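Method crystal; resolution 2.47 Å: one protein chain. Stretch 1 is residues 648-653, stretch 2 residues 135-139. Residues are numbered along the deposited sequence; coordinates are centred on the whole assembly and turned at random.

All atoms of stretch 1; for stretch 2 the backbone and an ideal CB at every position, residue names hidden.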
ATOM      1  N   ASN A 648      13.643  10.636  10.842  1.00 44.42           N
ATOM      2  CA  ASN A 648      13.603   9.768  12.014  1.00 44.27           C
ATOM      3  C   ASN A 648      13.129  10.484  13.275  1.00 43.01           C
ATOM      4  O   ASN A 648      13.610  11.567  13.608  1.00 44.27           O
ATOM      5  CB  ASN A 648      14.984   9.160  12.258  1.00 45.72           C
ATOM      6  CG  ASN A 648      14.992   8.193  13.415  1.00 42.83           C
ATOM      7  OD1 ASN A 648      13.978   7.569  13.725  1.00 44.69           O
ATOM      8  ND2 ASN A 648      16.138   8.062  14.066  1.00 46.76           N
ATOM      9  N   LEU A 649      12.190   9.861  13.978  1.00 39.64           N
ATOM     10  CA  LEU A 649      11.647  10.420  15.210  1.00 38.62           C
ATOM     11  C   LEU A 649      12.332   9.840  16.445  1.00 39.37           C
ATOM     12  O   LEU A 649      12.176  10.359  17.548  1.00 42.65           O
ATOM     13  CB  LEU A 649      10.143  10.158  15.286  1.00 37.46           C
ATOM     14  CG  LEU A 649       9.309  10.766  14.159  1.00 35.76           C
ATOM     15  CD1 LEU A 649       7.850  10.363  14.301  1.00 36.43           C
ATOM     16  CD2 LEU A 649       9.450  12.280  14.147  1.00 40.20           C
ATOM     17  N   PHE A 650      13.091   8.764  16.260  1.00 37.88           N
ATOM     18  CA  PHE A 650      13.787   8.124  17.373  1.00 37.28           C
ATOM     19  C   PHE A 650      15.017   8.917  17.795  1.00 39.97           C
ATOM     20  O   PHE A 650      15.822   9.325  16.958  1.00 41.46           O
ATOM     21  CB  PHE A 650      14.202   6.699  17.002  1.00 34.80           C
ATOM     22  CG  PHE A 650      13.074   5.710  17.037  1.00 35.22           C
ATOM     23  CD1 PHE A 650      12.625   5.198  18.240  1.00 32.88           C
ATOM     24  CD2 PHE A 650      12.469   5.283  15.866  1.00 35.36           C
ATOM     25  CE1 PHE A 650      11.590   4.285  18.279  1.00 31.27           C
ATOM     26  CE2 PHE A 650      11.435   4.370  15.898  1.00 34.65           C
ATOM     27  CZ  PHE A 650      10.995   3.870  17.108  1.00 34.68           C
ATOM     28  N   GLY A 651      15.153   9.132  19.099  1.00 40.62           N
ATOM     29  CA  GLY A 651      16.325   9.785  19.651  1.00 39.05           C
ATOM     30  C   GLY A 651      17.250   8.792  20.331  1.00 37.09           C
ATOM     31  O   GLY A 651      18.458   9.014  20.415  1.00 36.73           O
ATOM     32  N   ASP A 652      16.681   7.692  20.814  1.00 37.91           N
ATOM     33  CA  ASP A 652      17.454   6.686  21.531  1.00 35.38           C
ATOM     34  C   ASP A 652      18.478   6.026  20.615  1.00 34.11           C
ATOM     35  O   ASP A 652      18.144   5.563  19.527  1.00 37.51           O
ATOM     36  CB  ASP A 652      16.524   5.624  22.121  1.00 38.61           C
ATOM     37  CG  ASP A 652      15.410   6.224  22.960  1.00 39.05           C
ATOM     38  OD1 ASP A 652      15.671   6.590  24.125  1.00 42.98           O
ATOM     39  OD2 ASP A 652      14.273   6.325  22.454  1.00 42.07           O
ATOM     40  N   ALA A 653      19.727   5.985  21.067  1.00 34.26           N
ATOM     41  CA  ALA A 653      20.814   5.425  20.273  1.00 34.58           C
ATOM     42  C   ALA A 653      20.614   3.931  20.026  1.00 34.45           C
ATOM     43  O   ALA A 653      21.134   3.383  19.054  1.00 34.39           O
ATOM     44  CB  ALA A 653      22.149   5.673  20.961  1.00 32.79           C
ATOM     45  N   UNK A 135      11.162  15.606  23.595  1.00 45.31           N
ATOM     46  CA  UNK A 135      12.552  15.323  23.266  1.00 45.63           C
ATOM     47  C   UNK A 135      12.635  13.914  22.681  1.00 44.61           C
ATOM     48  O   UNK A 135      11.802  13.061  22.990  1.00 44.69           O
ATOM     49  CB  UNK A 135      13.451  15.463  24.496  1.00 45.63           C
ATOM     50  N   UNK A 136      13.635  13.679  21.836  1.00 45.91           N
ATOM     51  CA  UNK A 136      13.751  12.435  21.087  1.00 45.62           C
ATOM     52  C   UNK A 136      13.382  11.173  21.846  1.00 44.62           C
ATOM     53  O   UNK A 136      12.609  10.352  21.352  1.00 44.29           O
ATOM     54  CB  UNK A 136      15.187  12.294  20.579  1.00 45.62           C
ATOM     55  N   UNK A 137      13.943  11.016  23.042  1.00 43.92           N
ATOM     56  CA  UNK A 137      13.728   9.825  23.863  1.00 42.43           C
ATOM     57  C   UNK A 137      12.273   9.350  23.827  1.00 40.42           C
ATOM     58  O   UNK A 137      11.349  10.128  24.060  1.00 39.85           O
ATOM     59  CB  UNK A 137      14.143  10.108  25.308  1.00 42.43           C
ATOM     60  N   UNK A 138      12.078   8.066  23.534  1.00 35.94           N
ATOM     61  CA  UNK A 138      10.744   7.473  23.528  1.00 36.37           C
ATOM     62  C   UNK A 138      10.410   6.951  24.921  1.00 38.15           C
ATOM     63  O   UNK A 138      11.249   6.334  25.578  1.00 41.80           O
ATOM     64  CB  UNK A 138      10.651   6.349  22.494  1.00 36.37           C
ATOM     65  N   UNK A 139       9.181   7.196  25.364  1.00 38.72           N
ATOM     66  CA  UNK A 139       8.793   6.899  26.739  1.00 36.82           C
ATOM     67  C   UNK A 139       7.404   6.276  26.822  1.00 36.66           C
ATOM     68  O   UNK A 139       6.417   6.874  26.392  1.00 39.36           O
ATOM     69  CB  UNK A 139       8.839   8.174  27.583  1.00 36.82           C
TER

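Position 135 lies outside the contact. Its CA-to-CB bond points sideways, and no atom of stretch 1 comes within 5.5 Å of the ideal CB. Stretch 1 sets little limit here, so many side chains would fit. The deposited residue is Glu135. Its side chain reaches along its own stretch, where OE1 accepts a hydrogen bond from the backbone N of position 137 at 2.9 Å. The end of the side chain comes nearer to stretch 1 than its CB does, but makes no contact with it.

Position 136 is the tightest place. Its CA is 4.0 Å from the CA of Gly651, the nearest pair of CA atoms across the two stretches. The CA-to-CB direction is toward stretch 1, and the ideal CB would sit 2.9 Å from Gly651 CA, a clash. Phi/psi of -39/-50 are open to most residues, so the backbone angles do not ask for glycine. The lack of space does. The deposited residue is Gly136. A CB on Gly651 would lie 2.7 Å from Gly136 CA. Two glycines therefore meet where neither backbone leaves room for a side chain on the other. Gly136 O lies 3.6 Å from Gly651 N, and the pair is not a hydrogen bond.

Position 137 points away overall, yet its ideal CB is 4.0 Å from Asp652 OD1. A carboxylate nearby favours a basic or polar side chain, and a long one could also run past it. The deposited residue is Lys137. Its chain is extended, with chi1 to chi3 all t, and chi4 is p. CG packs 3.4 Å from Asp652 OD1. NZ stays 4.3 Å from the same OD1. The opposite charges are near each other, but this is too far for a salt bridge.

Position 138 points toward stretch 1. Its backbone N is 3.0 Å from Asp652 OD2, and its ideal CB is 3.6 Å from that oxygen and 4.8 Å from Phe650 CE1. A small side chain suits the site; alanine or serine would be reasonable guesses. The deposited residue is Ala138. Its N donates a hydrogen bond to Asp652 OD2 with an N-H...acceptor angle of 167°, close to linear. The methyl group packs beside the same carboxylate.

Position 139 points away, with no atom of stretch 1 within 5.5 Å of its ideal CB. Its phi/psi of -138/121 are extended and suit beta-branched residues among others. The deposited residue is Ile139, which makes no contact with stretch 1.

Stretch 2 135-139: EGKAI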
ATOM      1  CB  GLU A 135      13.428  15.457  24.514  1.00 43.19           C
ATOM      2  CG  GLU A 135      14.911  15.642  24.232  1.00 45.52           C
ATOM      3  CD  GLU A 135      15.642  14.332  24.007  1.00 51.65           C
ATOM      4  OE1 GLU A 135      15.123  13.278  24.430  1.00 50.52           O
ATOM      5  OE2 GLU A 135      16.740  14.357  23.409  1.00 52.56           O
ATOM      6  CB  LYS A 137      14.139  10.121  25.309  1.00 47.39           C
ATOM      7  CG  LYS A 137      14.343   8.895  26.181  1.00 52.01           C
ATOM      8  CD  LYS A 137      14.585   9.299  27.630  1.00 59.37           C
ATOM      9  CE  LYS A 137      14.889   8.099  28.518  1.00 62.72           C
ATOM     10  NZ  LYS A 137      16.262   7.559  28.297  1.00 66.37           N
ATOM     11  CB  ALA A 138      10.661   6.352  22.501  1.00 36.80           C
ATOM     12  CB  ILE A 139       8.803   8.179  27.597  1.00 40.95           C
ATOM     13  CG1 ILE A 139      10.184   8.836  27.555  1.00 41.32           C
ATOM     14  CG2 ILE A 139       8.404   7.865  29.032  1.00 41.87           C
ATOM     15  CD1 ILE A 139      10.222  10.217  28.165  1.00 43.32           C
TER
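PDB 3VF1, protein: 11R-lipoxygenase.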